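Insulinase family protease (Yersinia pestis, PDB 3GO9) is a predicted protease of the insulinase (M16) family whose peptidase activity is unproven. Local coordinates at residues 88-93 against 132-137; 81-86 against 139-144. All blocks are in the same frame, centred on the assembly; numbering follows the deposited sequence.

Interaction 1 of 2, residues 88-93 against 132-137; sequences AQLQSL and LAWLSD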
ATOM      1  N   ALA A  88       8.425 -19.293 -27.244  1.00 14.50           N
ATOM      2  CA  ALA A  88       7.113 -19.916 -27.105  1.00 14.43           C
ATOM      3  C   ALA A  88       6.782 -20.247 -25.668  1.00 14.45           C
ATOM      4  O   ALA A  88       5.665 -19.990 -25.195  1.00 14.94           O
ATOM      5  CB  ALA A  88       6.984 -21.181 -28.021  1.00 14.25           C
ATOM      6  N   GLN A  89       7.757 -20.773 -24.943  1.00 13.62           N
ATOM      7  CA  GLN A  89       7.508 -21.115 -23.548  1.00 13.48           C
ATOM      8  C   GLN A  89       7.294 -19.854 -22.695  1.00 12.49           C
ATOM      9  O   GLN A  89       6.462 -19.851 -21.734  1.00 10.66           O
ATOM     10  CB  GLN A  89       8.663 -21.937 -23.027  1.00 14.34           C
ATOM     11  CG  GLN A  89       8.796 -23.321 -23.682  1.00 15.86           C
ATOM     12  CD  GLN A  89      10.089 -24.018 -23.383  1.00 19.18           C
ATOM     13  OE1 GLN A  89      11.115 -23.406 -23.034  1.00 14.25           O
ATOM     14  NE2 GLN A  89      10.076 -25.349 -23.583  1.00 19.65           N
ATOM     15  N   LEU A  90       8.060 -18.804 -23.003  1.00 11.97           N
ATOM     16  CA  LEU A  90       7.930 -17.532 -22.241  1.00 12.42           C
ATOM     17  C   LEU A  90       6.571 -16.903 -22.442  1.00 12.16           C
ATOM     18  O   LEU A  90       5.946 -16.468 -21.500  1.00 12.52           O
ATOM     19  CB  LEU A  90       9.028 -16.547 -22.623  1.00 11.72           C
ATOM     20  CG  LEU A  90       9.032 -15.211 -21.898  1.00 12.40           C
ATOM     21  CD1 LEU A  90       9.247 -15.412 -20.466  1.00 12.13           C
ATOM     22  CD2 LEU A  90      10.157 -14.321 -22.507  1.00 14.26           C
ATOM     23  N   GLN A  91       6.126 -16.903 -23.690  1.00 12.39           N
ATOM     24  CA  GLN A  91       4.815 -16.371 -24.035  1.00 13.63           C
ATOM     25  C   GLN A  91       3.732 -17.234 -23.345  1.00 12.43           C
ATOM     26  O   GLN A  91       2.755 -16.695 -22.802  1.00 13.30           O
ATOM     27  CB  GLN A  91       4.619 -16.373 -25.554  1.00 14.17           C
ATOM     28  CG  GLN A  91       3.165 -16.125 -25.995  1.00 17.88           C
ATOM     29  CD  GLN A  91       3.001 -16.050 -27.511  1.00 21.20           C
ATOM     30  OE1 GLN A  91       2.952 -17.081 -28.187  1.00 25.36           O
ATOM     31  NE2 GLN A  91       2.875 -14.812 -28.043  1.00 25.10           N
ATOM     32  N   SER A  92       3.887 -18.563 -23.376  1.00 13.52           N
ATOM     33  CA  SER A  92       2.887 -19.465 -22.776  1.00 13.19           C
ATOM     34  C   SER A  92       2.722 -19.160 -21.257  1.00 12.21           C
ATOM     35  O   SER A  92       1.600 -19.098 -20.748  1.00 10.64           O
ATOM     36  CB  SER A  92       3.234 -20.924 -23.018  1.00 14.41           C
ATOM     37  OG  SER A  92       2.432 -21.790 -22.212  1.00 18.57           O
ATOM     38  N   LEU A  93       3.832 -18.949 -20.559  1.00 10.76           N
ATOM     39  CA  LEU A  93       3.753 -18.630 -19.141  1.00 10.97           C
ATOM     40  C   LEU A  93       2.935 -17.377 -18.921  1.00 10.35           C
ATOM     41  O   LEU A  93       2.030 -17.362 -18.075  1.00  9.71           O
ATOM     42  CB  LEU A  93       5.133 -18.457 -18.499  1.00 11.44           C
ATOM     43  CG  LEU A  93       5.152 -17.879 -17.110  1.00 10.00           C
ATOM     44  CD1 LEU A  93       4.455 -18.790 -16.093  1.00 12.64           C
ATOM     45  CD2 LEU A  93       6.653 -17.670 -16.691  1.00 10.50           C
ATOM     46  N   LEU A 132       8.546 -20.366 -11.116  1.00  9.91           N
ATOM     47  CA  LEU A 132       9.748 -20.327 -10.310  1.00 10.32           C
ATOM     48  C   LEU A 132      11.009 -20.208 -11.157  1.00 10.70           C
ATOM     49  O   LEU A 132      11.991 -19.555 -10.727  1.00 10.46           O
ATOM     50  CB  LEU A 132       9.810 -21.537  -9.362  1.00  9.97           C
ATOM     51  CG  LEU A 132       8.737 -21.620  -8.274  1.00  9.32           C
ATOM     52  CD1 LEU A 132       8.999 -22.881  -7.434  1.00 12.62           C
ATOM     53  CD2 LEU A 132       8.734 -20.398  -7.342  1.00 11.85           C
ATOM     54  N   ALA A 133      10.992 -20.802 -12.364  1.00  9.45           N
ATOM     55  CA  ALA A 133      12.123 -20.746 -13.266  1.00  9.25           C
ATOM     56  C   ALA A 133      12.269 -19.309 -13.800  1.00  8.84           C
ATOM     57  O   ALA A 133      13.404 -18.784 -13.863  1.00  9.44           O
ATOM     58  CB  ALA A 133      11.909 -21.737 -14.350  1.00  9.84           C
ATOM     59  N   TRP A 134      11.149 -18.665 -14.137  1.00  9.11           N
ATOM     60  CA  TRP A 134      11.185 -17.305 -14.636  1.00  8.13           C
ATOM     61  C   TRP A 134      11.711 -16.387 -13.526  1.00  7.49           C
ATOM     62  O   TRP A 134      12.537 -15.515 -13.745  1.00  7.62           O
ATOM     63  CB  TRP A 134       9.821 -16.799 -15.129  1.00  9.03           C
ATOM     64  CG  TRP A 134       9.905 -15.455 -15.774  1.00  7.89           C
ATOM     65  CD1 TRP A 134      10.318 -15.191 -17.055  1.00  8.97           C
ATOM     66  CD2 TRP A 134       9.656 -14.167 -15.163  1.00  7.38           C
ATOM     67  NE1 TRP A 134      10.295 -13.824 -17.286  1.00 10.82           N
ATOM     68  CE2 TRP A 134       9.871 -13.194 -16.147  1.00  9.41           C
ATOM     69  CE3 TRP A 134       9.260 -13.754 -13.881  1.00 11.44           C
ATOM     70  CZ2 TRP A 134       9.716 -11.849 -15.897  1.00  8.92           C
ATOM     71  CZ3 TRP A 134       9.053 -12.386 -13.649  1.00 12.35           C
ATOM     72  CH2 TRP A 134       9.312 -11.459 -14.666  1.00 10.01           C
ATOM     73  N   LEU A 135      11.234 -16.602 -12.312  1.00  7.18           N
ATOM     74  CA  LEU A 135      11.617 -15.736 -11.191  1.00  7.84           C
ATOM     75  C   LEU A 135      13.099 -15.955 -10.822  1.00  9.40           C
ATOM     76  O   LEU A 135      13.797 -14.982 -10.469  1.00 10.19           O
ATOM     77  CB  LEU A 135      10.754 -15.968  -9.966  1.00  9.80           C
ATOM     78  CG  LEU A 135       9.310 -15.472 -10.118  1.00  9.43           C
ATOM     79  CD1 LEU A 135       8.415 -16.080  -9.015  1.00 11.42           C
ATOM     80  CD2 LEU A 135       9.204 -13.963 -10.096  1.00  9.68           C
ATOM     81  N   SER A 136      13.561 -17.197 -10.873  1.00  8.88           N
ATOM     82  CA  SER A 136      15.016 -17.483 -10.625  1.00 10.11           C
ATOM     83  C   SER A 136      15.931 -17.039 -11.747  1.00 10.05           C
ATOM     84  O   SER A 136      17.037 -16.540 -11.489  1.00 10.81           O
ATOM     85  CB  SER A 136      15.249 -18.914 -10.180  1.00 12.62           C
ATOM     86  OG  SER A 136      14.783 -19.867 -11.110  1.00 13.85           O
ATOM     87  N   ASP A 137      15.490 -17.171 -12.985  1.00  9.15           N
ATOM     88  CA  ASP A 137      16.198 -16.544 -14.116  1.00  8.24           C
ATOM     89  C   ASP A 137      16.330 -15.043 -13.876  1.00  8.48           C
ATOM     90  O   ASP A 137      17.405 -14.457 -14.058  1.00 11.06           O
ATOM     91  CB  ASP A 137      15.446 -16.723 -15.461  1.00  8.33           C
ATOM     92  CG  ASP A 137      15.474 -18.127 -16.058  1.00 10.18           C
ATOM     93  OD1 ASP A 137      16.209 -19.037 -15.568  1.00 11.81           O
ATOM     94  OD2 ASP A 137      14.780 -18.258 -17.125  1.00 10.74           O
TER
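W134 packs against L90 and L93 where helix 125-140 meets helix 87-95 in the M16 family region. The contact is small, buried and apolar, with about 114 Å² buried between the two segments, both sides summed. L90 and W134 have the nearest CA atoms, 8.3 Å apart, so side chains must span the gap. L90 CD1 lies 3.6 Å from W134 CD1 and nearly as close to W134 NE1. It therefore sits by the five-membered part of the indole. One turn further on, L93 CD2 comes within 3.6 Å of W134 CB and also reaches CG. The L93 side chain runs at about a right angle to that of W134. W134 carries CG anti to its backbone N (chi1 -174°), which swings the indole out between its helix and the two leucines. F85 also touches both leucines, and W94 meets the W134 ring edge-to-face. Between the two helices, one leucine methyl lies against the indole ring and the other mainly against the CB methylene. The one polar atom of the indole, NE1, donates to A78 O, and this bond helps fix the rotation of the buried ring.

Interaction 2 of 2, residues 81-86 against 139-144; sequences SSASFT and AGNLAV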
ATOM      1  N   SER A  81      13.341 -11.909 -22.903  1.00 12.18           N
ATOM      2  CA  SER A  81      13.938 -13.224 -23.022  1.00 12.49           C
ATOM      3  C   SER A  81      14.301 -13.716 -21.650  1.00 11.18           C
ATOM      4  O   SER A  81      14.627 -12.898 -20.763  1.00 10.68           O
ATOM      5  CB  SER A  81      15.150 -13.181 -23.951  1.00 15.03           C
ATOM      6  OG  SER A  81      16.324 -12.919 -23.264  1.00 20.61           O
ATOM      7  N   SER A  82      14.237 -15.029 -21.456  1.00  9.92           N
ATOM      8  CA  SER A  82      14.590 -15.600 -20.167  1.00 10.51           C
ATOM      9  C   SER A  82      15.344 -16.891 -20.389  1.00 11.61           C
ATOM     10  O   SER A  82      14.946 -17.710 -21.218  1.00 11.97           O
ATOM     11  CB  SER A  82      13.366 -15.800 -19.312  1.00 11.21           C
ATOM     12  OG  SER A  82      13.651 -15.948 -17.933  1.00 10.66           O
ATOM     13  N   ALA A  83      16.444 -17.050 -19.673  1.00 10.42           N
ATOM     14  CA  ALA A  83      17.422 -18.114 -20.029  1.00 12.70           C
ATOM     15  C   ALA A  83      16.826 -19.533 -20.084  1.00 12.43           C
ATOM     16  O   ALA A  83      17.249 -20.346 -20.941  1.00 15.61           O
ATOM     17  CB  ALA A  83      18.629 -18.091 -19.098  1.00 13.24           C
ATOM     18  N   SER A  84      15.837 -19.845 -19.255  1.00 11.63           N
ATOM     19  CA  SER A  84      15.267 -21.178 -19.184  1.00 13.55           C
ATOM     20  C   SER A  84      14.129 -21.402 -20.181  1.00 12.15           C
ATOM     21  O   SER A  84      13.522 -22.475 -20.178  1.00 14.82           O
ATOM     22  CB  SER A  84      14.720 -21.456 -17.802  1.00 14.28           C
ATOM     23  OG  SER A  84      15.724 -21.372 -16.793  1.00 16.60           O
ATOM     24  N   PHE A  85      13.868 -20.429 -21.028  1.00 12.64           N
ATOM     25  CA  PHE A  85      12.671 -20.439 -21.876  1.00 11.90           C
ATOM     26  C   PHE A  85      12.968 -20.205 -23.353  1.00 12.04           C
ATOM     27  O   PHE A  85      13.700 -19.299 -23.726  1.00 11.11           O
ATOM     28  CB  PHE A  85      11.735 -19.299 -21.474  1.00 12.21           C
ATOM     29  CG  PHE A  85      11.152 -19.462 -20.122  1.00 11.01           C
ATOM     30  CD1 PHE A  85       9.848 -19.883 -19.953  1.00 13.43           C
ATOM     31  CD2 PHE A  85      11.888 -19.157 -18.982  1.00 11.87           C
ATOM     32  CE1 PHE A  85       9.283 -20.030 -18.681  1.00 12.38           C
ATOM     33  CE2 PHE A  85      11.302 -19.321 -17.691  1.00 12.06           C
ATOM     34  CZ  PHE A  85      10.008 -19.790 -17.570  1.00 10.69           C
ATOM     35  N   THR A  86      12.331 -20.977 -24.225  1.00 13.30           N
ATOM     36  CA  THR A  86      12.170 -20.512 -25.605  1.00 12.58           C
ATOM     37  C   THR A  86      11.151 -19.363 -25.661  1.00 12.02           C
ATOM     38  O   THR A  86      10.368 -19.188 -24.738  1.00 11.10           O
ATOM     39  CB  THR A  86      11.648 -21.635 -26.529  1.00 13.87           C
ATOM     40  OG1 THR A  86      10.314 -21.985 -26.156  1.00 14.08           O
ATOM     41  CG2 THR A  86      12.575 -22.849 -26.456  1.00 16.01           C
ATOM     42  N   ALA A 139      16.086 -13.331 -11.047  1.00  8.39           N
ATOM     43  CA  ALA A 139      16.783 -13.018  -9.774  1.00  9.08           C
ATOM     44  C   ALA A 139      18.269 -13.142  -9.923  1.00  9.51           C
ATOM     45  O   ALA A 139      19.027 -12.343  -9.313  1.00 10.83           O
ATOM     46  CB  ALA A 139      16.331 -13.926  -8.665  1.00  9.31           C
ATOM     47  N   GLY A 140      18.720 -14.117 -10.690  1.00  9.76           N
ATOM     48  CA  GLY A 140      20.159 -14.416 -10.784  1.00 11.82           C
ATOM     49  C   GLY A 140      20.807 -14.561 -12.128  1.00 13.20           C
ATOM     50  O   GLY A 140      22.040 -14.670 -12.170  1.00 13.85           O
ATOM     51  N   ASN A 141      20.032 -14.599 -13.215  1.00 10.67           N
ATOM     52  CA  ASN A 141      20.619 -14.809 -14.551  1.00  9.61           C
ATOM     53  C   ASN A 141      19.900 -13.975 -15.611  1.00  9.83           C
ATOM     54  O   ASN A 141      19.683 -14.402 -16.732  1.00 11.64           O
ATOM     55  CB  ASN A 141      20.578 -16.288 -14.923  1.00 10.37           C
ATOM     56  CG  ASN A 141      21.502 -16.647 -16.093  1.00 10.45           C
ATOM     57  OD1 ASN A 141      22.497 -16.004 -16.340  1.00 12.16           O
ATOM     58  ND2 ASN A 141      21.113 -17.670 -16.856  1.00  9.27           N
ATOM     59  N   LEU A 142      19.589 -12.758 -15.246  1.00 10.40           N
ATOM     60  CA  LEU A 142      18.829 -11.837 -16.131  1.00  9.85           C
ATOM     61  C   LEU A 142      19.560 -11.658 -17.465  1.00 10.87           C
ATOM     62  O   LEU A 142      20.785 -11.546 -17.490  1.00 10.19           O
ATOM     63  CB  LEU A 142      18.628 -10.490 -15.434  1.00 11.42           C
ATOM     64  CG  LEU A 142      17.769  -9.479 -16.188  1.00 11.90           C
ATOM     65  CD1 LEU A 142      16.342  -9.978 -16.252  1.00 11.48           C
ATOM     66  CD2 LEU A 142      17.828  -8.065 -15.515  1.00 14.09           C
ATOM     67  N   ALA A 143      18.805 -11.670 -18.569  1.00 11.21           N
ATOM     68  CA  ALA A 143      19.365 -11.613 -19.904  1.00 12.65           C
ATOM     69  C   ALA A 143      19.641 -10.158 -20.268  1.00 13.18           C
ATOM     70  O   ALA A 143      18.790  -9.469 -20.782  1.00 14.53           O
ATOM     71  CB  ALA A 143      18.401 -12.302 -20.945  1.00 13.33           C
ATOM     72  N   VAL A 144      20.829  -9.681 -19.930  1.00 14.35           N
ATOM     73  CA  VAL A 144      21.185  -8.289 -20.125  1.00 14.61           C
ATOM     74  C   VAL A 144      22.247  -8.277 -21.229  1.00 16.41           C
ATOM     75  O   VAL A 144      23.380  -8.679 -21.026  1.00 16.73           O
ATOM     76  CB  VAL A 144      21.754  -7.659 -18.824  1.00 14.26           C
ATOM     77  CG1 VAL A 144      22.026  -6.149 -19.049  1.00 15.66           C
ATOM     78  CG2 VAL A 144      20.793  -7.881 -17.639  1.00 15.02           C
TER
HETATM   79  O   HOH W   1      16.015 -12.756 -18.418  1.00 12.24           O
HETATM   80  O   HOH W   2      17.412 -15.025 -18.036  1.00 14.07           O
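S81 and A83 meet A143 and N141 where a loop with a type I beta turn, S82 to F85, passes the chain leaving helix 125-140. The loop joins helix 70-80 to helix 87-95. F85 N closes the turn on S82 O at 2.9 Å, and T86 then serves as N-cap of the next helix. The close part of the contact is the touch between S81 and A143. S81 OG lies 3.2 Å from A143 CB, a short contact with a methyl group. A143 is the centre of an inverse gamma turn, and its CB points toward the loop. L142 points its CB away and packs on L74 and A78 of helix 70-80.

The looser part is the exposed edge formed by A83 and N141, together with its waters. A83 CB stands 3.4 Å from N141 ND2. N141 sets CG anti to the backbone N (chi1 -164°), which brings ND2 to the A83 methyl. Two waters bridge the backbones. One donates to S81 O and accepts from A143 N, and it lies 2.7 Å from the other water oxygen. The bridges take the place of direct backbone pairing. The second water accepts from A83 N at 2.8 Å and donates to N141 O at 2.7 Å.

How the interactions relate
The two interactions lie side by side, with centres 8 Å apart, on the same side of the chain's centre. Both use helix 125-140: interaction 1 its body, interaction 2 its end and the chain beyond. In sequence the order is 81-86, 88-93, 132-137, 139-144, so interaction 1 is nested inside the loop that interaction 2 closes. D137 joins them directly. Its OD2 and OD1 probably bond to S82 OG and S84 OG, each at 2.7 Å, tying the turn to the helix. W134 also packs on S82. Together the contacts run from a buried apolar seam to a hydrated surface edge within one M16 family region.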